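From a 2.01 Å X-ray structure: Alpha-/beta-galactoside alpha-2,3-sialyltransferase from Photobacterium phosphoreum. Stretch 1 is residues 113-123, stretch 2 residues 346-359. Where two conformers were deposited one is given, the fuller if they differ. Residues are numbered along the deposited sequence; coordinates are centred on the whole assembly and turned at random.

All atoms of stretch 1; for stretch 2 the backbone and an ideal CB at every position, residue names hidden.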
ATOM      1  N   GLY A 113       0.451  -3.355   1.713  1.00 13.27           N
ATOM      2  CA  GLY A 113       1.340  -3.808   0.649  1.00 12.89           C
ATOM      3  C   GLY A 113       1.234  -5.310   0.464  1.00 12.97           C
ATOM      4  O   GLY A 113       0.147  -5.884   0.576  1.00 13.13           O
ATOM      5  N   SER A 114       2.373  -5.949   0.221  1.00 12.43           N
ATOM      6  CA  SER A 114       2.427  -7.382  -0.050  1.00 12.21           C
ATOM      7  C   SER A 114       2.053  -8.288   1.137  1.00 11.93           C
ATOM      8  O   SER A 114       1.619  -9.431   0.933  1.00 11.67           O
ATOM      9  CB  SER A 114       3.830  -7.756  -0.551  1.00 12.25           C
ATOM     10  OG  SER A 114       4.766  -7.684   0.504  1.00 13.14           O
ATOM     11  N   ALA A 115       2.240  -7.793   2.361  1.00 11.75           N
ATOM     12  CA  ALA A 115       1.977  -8.582   3.576  1.00 12.28           C
ATOM     13  C   ALA A 115       0.551  -9.130   3.651  1.00 12.29           C
ATOM     14  O   ALA A 115       0.366 -10.311   3.957  1.00 11.96           O
ATOM     15  CB  ALA A 115       2.317  -7.786   4.839  1.00 11.85           C
ATOM     16  N   GLU A 116      -0.455  -8.295   3.367  1.00 12.69           N
ATOM     17  CA  GLU A 116      -1.841  -8.781   3.362  1.00 12.95           C
ATOM     18  C   GLU A 116      -2.028  -9.937   2.378  1.00 12.50           C
ATOM     19  O   GLU A 116      -2.763 -10.879   2.661  1.00 12.47           O
ATOM     20  CB  GLU A 116      -2.847  -7.669   3.042  1.00 13.54           C
ATOM     21  CG  GLU A 116      -3.140  -6.720   4.193  1.00 15.17           C
ATOM     22  CD  GLU A 116      -2.160  -5.551   4.258  1.00 17.42           C
ATOM     23  OE1 GLU A 116      -2.546  -4.464   4.760  1.00 16.93           O
ATOM     24  OE2 GLU A 116      -1.010  -5.710   3.798  1.00 18.95           O
ATOM     25  N   TYR A 117      -1.338  -9.862   1.239  1.00 12.28           N
ATOM     26  CA  TYR A 117      -1.490 -10.843   0.152  1.00 12.35           C
ATOM     27  C   TYR A 117      -0.741 -12.141   0.421  1.00 12.41           C
ATOM     28  O   TYR A 117      -1.214 -13.226   0.059  1.00 12.73           O
ATOM     29  CB  TYR A 117      -1.188 -10.189  -1.219  1.00 11.93           C
ATOM     30  CG  TYR A 117      -2.284  -9.191  -1.504  1.00 12.86           C
ATOM     31  CD1 TYR A 117      -2.193  -7.874  -1.045  1.00 12.79           C
ATOM     32  CD2 TYR A 117      -3.466  -9.589  -2.133  1.00 12.59           C
ATOM     33  CE1 TYR A 117      -3.237  -6.972  -1.243  1.00 13.45           C
ATOM     34  CE2 TYR A 117      -4.508  -8.687  -2.346  1.00 13.25           C
ATOM     35  CZ  TYR A 117      -4.387  -7.390  -1.888  1.00 12.56           C
ATOM     36  OH  TYR A 117      -5.422  -6.513  -2.084  1.00 13.71           O
ATOM     37  N   VAL A 118       0.402 -12.033   1.097  1.00 12.53           N
ATOM     38  CA  VAL A 118       1.103 -13.210   1.637  1.00 12.51           C
ATOM     39  C   VAL A 118       0.219 -13.924   2.678  1.00 12.78           C
ATOM     40  O   VAL A 118       0.055 -15.150   2.645  1.00 12.30           O
ATOM     41  CB  VAL A 118       2.506 -12.831   2.197  1.00 12.47           C
ATOM     42  CG1 VAL A 118       3.135 -13.992   2.976  1.00 13.61           C
ATOM     43  CG2 VAL A 118       3.438 -12.427   1.043  1.00 11.54           C
ATOM     44  N   ARG A 119      -0.388 -13.141   3.571  1.00 12.77           N
ATOM     45  CA  ARG A 119      -1.288 -13.683   4.572  1.00 12.89           C
ATOM     46  C   ARG A 119      -2.556 -14.309   3.968  1.00 12.67           C
ATOM     47  O   ARG A 119      -2.988 -15.385   4.407  1.00 12.30           O
ATOM     48  CB  ARG A 119      -1.588 -12.624   5.633  1.00 13.25           C
ATOM     49  CG  ARG A 119      -0.362 -12.346   6.489  1.00 15.01           C
ATOM     50  CD  ARG A 119      -0.545 -11.214   7.473  1.00 17.53           C
ATOM     51  NE  ARG A 119       0.708 -10.955   8.196  1.00 18.70           N
ATOM     52  CZ  ARG A 119       0.774 -10.693   9.495  1.00 20.92           C
ATOM     53  NH1 ARG A 119      -0.329 -10.676  10.229  1.00 22.60           N
ATOM     54  NH2 ARG A 119       1.941 -10.465  10.069  1.00 21.62           N
ATOM     55  N   LEU A 120      -3.127 -13.665   2.947  1.00 12.50           N
ATOM     56  CA  LEU A 120      -4.278 -14.231   2.222  1.00 12.58           C
ATOM     57  C   LEU A 120      -3.957 -15.570   1.540  1.00 12.73           C
ATOM     58  O   LEU A 120      -4.760 -16.513   1.586  1.00 12.88           O
ATOM     59  CB  LEU A 120      -4.826 -13.230   1.204  1.00 12.78           C
ATOM     60  CG  LEU A 120      -5.567 -12.028   1.806  1.00 12.52           C
ATOM     61  CD1 LEU A 120      -5.845 -10.960   0.752  1.00 13.81           C
ATOM     62  CD2 LEU A 120      -6.848 -12.501   2.448  1.00 12.42           C
ATOM     63  N   TYR A 121      -2.786 -15.653   0.910  1.00 12.69           N
ATOM     64  CA  TYR A 121      -2.357 -16.905   0.305  1.00 12.76           C
ATOM     65  C   TYR A 121      -2.252 -18.013   1.354  1.00 12.44           C
ATOM     66  O   TYR A 121      -2.782 -19.107   1.169  1.00 11.93           O
ATOM     67  CB  TYR A 121      -1.027 -16.759  -0.438  1.00 13.32           C
ATOM     68  CG  TYR A 121      -0.631 -18.046  -1.120  1.00 13.66           C
ATOM     69  CD1 TYR A 121      -1.140 -18.361  -2.379  1.00 14.25           C
ATOM     70  CD2 TYR A 121       0.208 -18.965  -0.497  1.00 14.72           C
ATOM     71  CE1 TYR A 121      -0.818 -19.546  -3.007  1.00 15.17           C
ATOM     72  CE2 TYR A 121       0.555 -20.177  -1.136  1.00 14.05           C
ATOM     73  CZ  TYR A 121       0.031 -20.445  -2.391  1.00 14.70           C
ATOM     74  OH  TYR A 121       0.340 -21.619  -3.049  1.00 15.67           O
ATOM     75  N   ASP A 122      -1.575 -17.709   2.457  1.00 12.61           N
ATOM     76  CA  ASP A 122      -1.385 -18.665   3.540  1.00 13.27           C
ATOM     77  C   ASP A 122      -2.732 -19.140   4.092  1.00 12.86           C
ATOM     78  O   ASP A 122      -2.962 -20.337   4.250  1.00 12.79           O
ATOM     79  CB  ASP A 122      -0.508 -18.064   4.643  1.00 13.52           C
ATOM     80  CG  ASP A 122       0.982 -18.015   4.264  1.00 16.46           C
ATOM     81  OD1 ASP A 122       1.428 -18.822   3.427  1.00 18.87           O
ATOM     82  OD2 ASP A 122       1.715 -17.171   4.828  1.00 19.83           O
ATOM     83  N   PHE A 123      -3.625 -18.191   4.343  1.00 12.77           N
ATOM     84  CA  PHE A 123      -4.965 -18.477   4.833  1.00 12.68           C
ATOM     85  C   PHE A 123      -5.743 -19.373   3.864  1.00 13.03           C
ATOM     86  O   PHE A 123      -6.487 -20.253   4.301  1.00 12.93           O
ATOM     87  CB  PHE A 123      -5.705 -17.164   5.093  1.00 12.11           C
ATOM     88  CG  PHE A 123      -7.062 -17.332   5.714  1.00 12.16           C
ATOM     89  CD1 PHE A 123      -7.210 -17.362   7.103  1.00 11.09           C
ATOM     90  CD2 PHE A 123      -8.201 -17.422   4.912  1.00 11.08           C
ATOM     91  CE1 PHE A 123      -8.480 -17.517   7.682  1.00 10.73           C
ATOM     92  CE2 PHE A 123      -9.463 -17.566   5.480  1.00 11.28           C
ATOM     93  CZ  PHE A 123      -9.602 -17.622   6.868  1.00 10.31           C
ATOM     94  N   UNK A 346       9.879 -22.684  -5.628  1.00 33.75           N
ATOM     95  CA  UNK A 346       9.002 -21.522  -5.738  1.00 32.40           C
ATOM     96  C   UNK A 346       7.536 -21.826  -5.386  1.00 31.33           C
ATOM     97  O   UNK A 346       6.756 -20.912  -5.091  1.00 30.60           O
ATOM     98  CB  UNK A 346       9.079 -20.963  -7.160  1.00 32.40           C
ATOM     99  N   UNK A 347       7.180 -23.112  -5.407  1.00 30.09           N
ATOM    100  CA  UNK A 347       5.802 -23.563  -5.167  1.00 28.99           C
ATOM    101  C   UNK A 347       5.339 -23.333  -3.724  1.00 27.82           C
ATOM    102  O   UNK A 347       4.146 -23.151  -3.465  1.00 27.49           O
ATOM    103  CB  UNK A 347       5.680 -25.050  -5.507  1.00 28.99           C
ATOM    104  N   UNK A 348       6.292 -23.332  -2.795  1.00 26.14           N
ATOM    105  CA  UNK A 348       6.000 -23.139  -1.375  1.00 24.96           C
ATOM    106  C   UNK A 348       6.136 -21.686  -0.927  1.00 23.21           C
ATOM    107  O   UNK A 348       5.842 -21.348   0.226  1.00 23.29           O
ATOM    108  CB  UNK A 348       6.928 -24.018  -0.534  1.00 24.96           C
ATOM    109  N   UNK A 349       6.584 -20.832  -1.842  1.00 20.75           N
ATOM    110  CA  UNK A 349       6.750 -19.418  -1.553  1.00 18.99           C
ATOM    111  C   UNK A 349       5.429 -18.676  -1.799  1.00 17.61           C
ATOM    112  O   UNK A 349       4.971 -18.554  -2.937  1.00 16.21           O
ATOM    113  CB  UNK A 349       7.873 -18.824  -2.406  1.00 18.99           C
ATOM    114  N   UNK A 350       4.820 -18.216  -0.704  1.00 16.19           N
ATOM    115  CA  UNK A 350       3.527 -17.523  -0.722  1.00 15.06           C
ATOM    116  C   UNK A 350       3.559 -16.262  -1.566  1.00 14.52           C
ATOM    117  O   UNK A 350       2.625 -15.987  -2.326  1.00 14.09           O
ATOM    118  CB  UNK A 350       3.098 -17.171   0.704  1.00 15.06           C
ATOM    119  N   UNK A 351       4.621 -15.482  -1.405  1.00 13.99           N
ATOM    120  CA  UNK A 351       4.754 -14.240  -2.147  1.00 14.09           C
ATOM    121  C   UNK A 351       4.801 -14.514  -3.650  1.00 13.71           C
ATOM    122  O   UNK A 351       4.097 -13.862  -4.424  1.00 13.73           O
ATOM    123  CB  UNK A 351       6.008 -13.484  -1.702  1.00 14.09           C
ATOM    124  N   UNK A 352       5.598 -15.501  -4.057  1.00 13.82           N
ATOM    125  CA  UNK A 352       5.700 -15.863  -5.474  1.00 12.87           C
ATOM    126  C   UNK A 352       4.349 -16.357  -5.993  1.00 12.97           C
ATOM    127  O   UNK A 352       3.875 -15.894  -7.031  1.00 12.47           O
ATOM    128  CB  UNK A 352       6.773 -16.934  -5.681  1.00 12.87           C
ATOM    129  N   UNK A 353       3.736 -17.290  -5.265  1.00 12.17           N
ATOM    130  CA  UNK A 353       2.472 -17.871  -5.706  1.00 12.09           C
ATOM    131  C   UNK A 353       1.306 -16.876  -5.801  1.00 11.57           C
ATOM    132  O   UNK A 353       0.527 -16.948  -6.748  1.00 11.18           O
ATOM    133  CB  UNK A 353       2.085 -19.001  -4.750  1.00 12.09           C
ATOM    134  N   UNK A 354       1.174 -15.964  -4.840  1.00 11.53           N
ATOM    135  CA  UNK A 354       0.101 -14.950  -4.901  0.50 11.73           C
ATOM    136  C   UNK A 354       0.312 -14.025  -6.091  1.00 11.53           C
ATOM    137  O   UNK A 354      -0.651 -13.584  -6.730  1.00 11.70           O
ATOM    138  CB  UNK A 354       0.048 -14.134  -3.608  0.50 11.73           C
ATOM    139  N   UNK A 355       1.573 -13.724  -6.394  1.00 11.54           N
ATOM    140  CA  UNK A 355       1.898 -12.835  -7.517  1.00 12.18           C
ATOM    141  C   UNK A 355       1.618 -13.520  -8.856  1.00 11.96           C
ATOM    142  O   UNK A 355       1.139 -12.882  -9.800  1.00 11.63           O
ATOM    143  CB  UNK A 355       3.363 -12.400  -7.447  1.00 12.18           C
ATOM    144  N   UNK A 356       1.875 -14.826  -8.929  1.00 12.33           N
ATOM    145  CA  UNK A 356       1.482 -15.593 -10.122  1.00 12.49           C
ATOM    146  C   UNK A 356      -0.043 -15.634 -10.281  1.00 12.76           C
ATOM    147  O   UNK A 356      -0.566 -15.333 -11.364  1.00 12.47           O
ATOM    148  CB  UNK A 356       2.036 -17.017 -10.042  1.00 12.49           C
ATOM    149  N   UNK A 357      -0.748 -15.979  -9.204  1.00 13.34           N
ATOM    150  CA  UNK A 357      -2.222 -16.077  -9.231  1.00 14.67           C
ATOM    151  C   UNK A 357      -2.922 -14.784  -9.649  1.00 14.44           C
ATOM    152  O   UNK A 357      -3.957 -14.822 -10.330  1.00 14.60           O
ATOM    153  CB  UNK A 357      -2.733 -16.490  -7.849  1.00 14.67           C
ATOM    154  N   UNK A 358      -2.346 -13.648  -9.258  1.00 13.55           N
ATOM    155  CA  UNK A 358      -2.878 -12.324  -9.604  1.00 13.50           C
ATOM    156  C   UNK A 358      -2.431 -11.811 -10.970  1.00 13.88           C
ATOM    157  O   UNK A 358      -2.753 -10.684 -11.356  1.00 13.78           O
ATOM    158  CB  UNK A 358      -2.462 -11.313  -8.534  1.00 13.50           C
ATOM    159  N   UNK A 359      -1.683 -12.643 -11.687  1.00 14.47           N
ATOM    160  CA  UNK A 359      -1.125 -12.294 -12.993  1.00 15.46           C
ATOM    161  C   UNK A 359      -0.275 -11.023 -12.955  1.00 15.02           C
ATOM    162  O   UNK A 359      -0.245 -10.253 -13.909  1.00 14.94           O
ATOM    163  CB  UNK A 359      -2.257 -12.122 -14.008  1.00 15.46           C
TER

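The helix of stretch 1 (114-123) and the helix of stretch 2 (350-357) cross almost at right angles, 92° between their directions with an axial approach of 8.6 Å.

Positions 346 to 348 have helical backbone angles, and no atom of stretch 1 lies within 5.5 Å of their ideal CB atoms. At 347 the backbone comes nearest, its O lying 4.1 Å from Y121 OH. Stretch 1 therefore leaves the choice of side chain wide at all three, and most kinds would serve. The deposited residues are I346, E347 and N348; I346 and position 349 close a type I turn.

Position 349 has phi/psi of -86/111 immediately before a helix, the signature of an N-cap, which favours Asn, Asp, Ser or Thr. It is N349: its OD1 accepts from the backbone N of position 352 at 2.8 Å with an angle of 166°.

Position 350 is tightly hemmed. Its ideal CB is 3.6 Å from both D122 OD1 and Y121 CD2 and 3.9 Å from V118 CG1, so a small residue such as Ala, Ser or Gly suits it best. The deposited A350 places its CB 3.6 Å from Y121 CD2 and 3.9 Å from V118 CG1, while its carbonyl O lies over one face of the Y121 ring.

At 351 the CA atom is 5.4 Å from that of V118, the closest backbone register, and CA-to-CB points sideways. With V118 CG2 3.9 Å from the ideal CB, an aliphatic chain such as Leu, Ile or Met could follow this surface towards S114. L351, with chi1 t and chi2 p, does so: its CD1 reaches V118 CG2 at 3.7 Å and S114 CB at 3.8 Å.

Position 352 is out of reach and would accept most helix-compatible residues; it is I352.

Position 353 points toward stretch 1, its ideal CB a tight 3.4 Å from Y121 CE1. An unbranched chain able to bend off the ring is plausible, as is Ala. In the deposited Q353, CB sits 3.5 Å from Y121 CE1 and the chain, m at chi1 and chi2, leads its end away.

Position 354 also points toward the partner, its ideal CB 4.0 Å from Y117 O and 4.3 Å from Y121 CB. Y117 O already accepts from Y121 N within its helix, so a compact apolar group, Ala, Val or perhaps Ile, fits. V354 packs closely: CG2 is 3.0 Å from Y121 CB, a very short contact in one of two deposited conformers, and CG1 is 4.0 Å from Y117 CB.

At 355 and 356 no atom of stretch 1 is within 5.5 Å of the ideal CB, so most helix-compatible side chains would serve; they are M355 and I356. Position 357 points toward stretch 1, but its ideal CB is equally clear, leaving room for a longer chain; it is E357, whose side chain stays out of contact.

Position 358 points toward stretch 1 from further off, so a longer apolar chain could reach the Y117 ring. L358 brings CD1 4.2 Å from Y117 CD2, obliquely.

Position 359, with phi 56°, ends the helix in a Schellman motif. Gly or Asn is typical, and N359 is found.

Stretch 2 (346-359) IENNALIQVMIELN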
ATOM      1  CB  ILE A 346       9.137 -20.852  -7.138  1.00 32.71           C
ATOM      2  CG1 ILE A 346       8.658 -21.762  -8.271  1.00 32.65           C
ATOM      3  CG2 ILE A 346      10.573 -20.454  -7.393  1.00 32.93           C
ATOM      4  CD1 ILE A 346       7.326 -21.352  -8.868  1.00 33.26           C
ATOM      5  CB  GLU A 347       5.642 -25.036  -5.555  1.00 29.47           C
ATOM      6  CG  GLU A 347       5.679 -25.303  -7.070  1.00 31.33           C
ATOM      7  CD  GLU A 347       7.081 -25.236  -7.677  1.00 33.83           C
ATOM      8  OE1 GLU A 347       8.084 -25.278  -6.916  1.00 34.34           O
ATOM      9  OE2 GLU A 347       7.180 -25.145  -8.927  1.00 35.03           O
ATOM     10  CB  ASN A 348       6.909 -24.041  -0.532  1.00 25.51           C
ATOM     11  CG  ASN A 348       6.744 -25.508  -0.873  1.00 26.88           C
ATOM     12  OD1 ASN A 348       7.729 -26.231  -1.035  1.00 30.76           O
ATOM     13  ND2 ASN A 348       5.499 -25.958  -0.996  1.00 27.16           N
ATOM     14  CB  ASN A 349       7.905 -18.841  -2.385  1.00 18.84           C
ATOM     15  CG  ASN A 349       8.219 -17.394  -2.041  1.00 18.57           C
ATOM     16  OD1 ASN A 349       7.342 -16.535  -2.055  1.00 18.10           O
ATOM     17  ND2 ASN A 349       9.494 -17.110  -1.778  1.00 18.06           N
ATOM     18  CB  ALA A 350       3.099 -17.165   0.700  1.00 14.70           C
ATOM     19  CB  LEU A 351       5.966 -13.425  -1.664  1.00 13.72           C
ATOM     20  CG  LEU A 351       6.192 -12.069  -2.350  1.00 13.53           C
ATOM     21  CD1 LEU A 351       5.121 -11.009  -1.968  1.00 13.05           C
ATOM     22  CD2 LEU A 351       7.597 -11.555  -2.084  1.00 14.00           C
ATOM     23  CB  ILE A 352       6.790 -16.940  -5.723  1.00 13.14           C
ATOM     24  CG1 ILE A 352       8.187 -16.353  -5.470  1.00 13.24           C
ATOM     25  CG2 ILE A 352       6.651 -17.538  -7.126  1.00 12.32           C
ATOM     26  CD1 ILE A 352       9.347 -17.323  -5.632  1.00 13.49           C
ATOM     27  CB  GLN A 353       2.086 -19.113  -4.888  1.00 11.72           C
ATOM     28  CG  GLN A 353       3.045 -20.305  -5.037  1.00 12.63           C
ATOM     29  CD  GLN A 353       3.251 -20.743  -6.479  1.00 14.51           C
ATOM     30  OE1 GLN A 353       4.384 -20.896  -6.926  1.00 16.41           O
ATOM     31  NE2 GLN A 353       2.160 -20.925  -7.217  1.00 13.32           N
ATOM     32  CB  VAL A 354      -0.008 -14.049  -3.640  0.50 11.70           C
ATOM     33  CG1 VAL A 354      -1.396 -13.398  -3.575  0.50 12.09           C
ATOM     34  CG2 VAL A 354       0.222 -14.815  -2.393  0.50 12.84           C
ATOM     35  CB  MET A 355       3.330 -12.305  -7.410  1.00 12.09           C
ATOM     36  CG  MET A 355       3.497 -11.323  -6.227  1.00 12.55           C
ATOM     37  SD  MET A 355       5.165 -10.696  -5.923  1.00 14.00           S
ATOM     38  CE  MET A 355       5.229  -9.341  -7.089  1.00 14.10           C
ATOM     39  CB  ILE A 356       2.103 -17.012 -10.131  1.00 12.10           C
ATOM     40  CG1 ILE A 356       3.601 -16.927 -10.443  1.00 12.17           C
ATOM     41  CG2 ILE A 356       1.386 -17.925 -11.131  1.00 11.91           C
ATOM     42  CD1 ILE A 356       4.390 -18.204 -10.064  1.00 12.95           C
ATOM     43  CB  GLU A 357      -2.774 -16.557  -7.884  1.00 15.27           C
ATOM     44  CG  GLU A 357      -2.387 -17.989  -7.524  1.00 19.35           C
ATOM     45  CD  GLU A 357      -2.829 -19.000  -8.578  1.00 24.25           C
ATOM     46  OE1 GLU A 357      -1.974 -19.756  -9.090  1.00 26.18           O
ATOM     47  OE2 GLU A 357      -4.034 -19.015  -8.904  1.00 27.68           O
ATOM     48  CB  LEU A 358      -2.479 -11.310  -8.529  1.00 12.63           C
ATOM     49  CG  LEU A 358      -3.236 -11.446  -7.206  1.00 10.97           C
ATOM     50  CD1 LEU A 358      -2.524 -10.661  -6.135  1.00  9.88           C
ATOM     51  CD2 LEU A 358      -4.658 -10.946  -7.374  1.00  9.70           C
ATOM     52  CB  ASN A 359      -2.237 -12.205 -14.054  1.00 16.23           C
ATOM     53  CG  ASN A 359      -3.059 -13.470 -14.125  1.00 18.29           C
ATOM     54  OD1 ASN A 359      -2.629 -14.470 -14.699  1.00 23.05           O
ATOM     55  ND2 ASN A 359      -4.249 -13.441 -13.533  1.00 22.83           N
TER
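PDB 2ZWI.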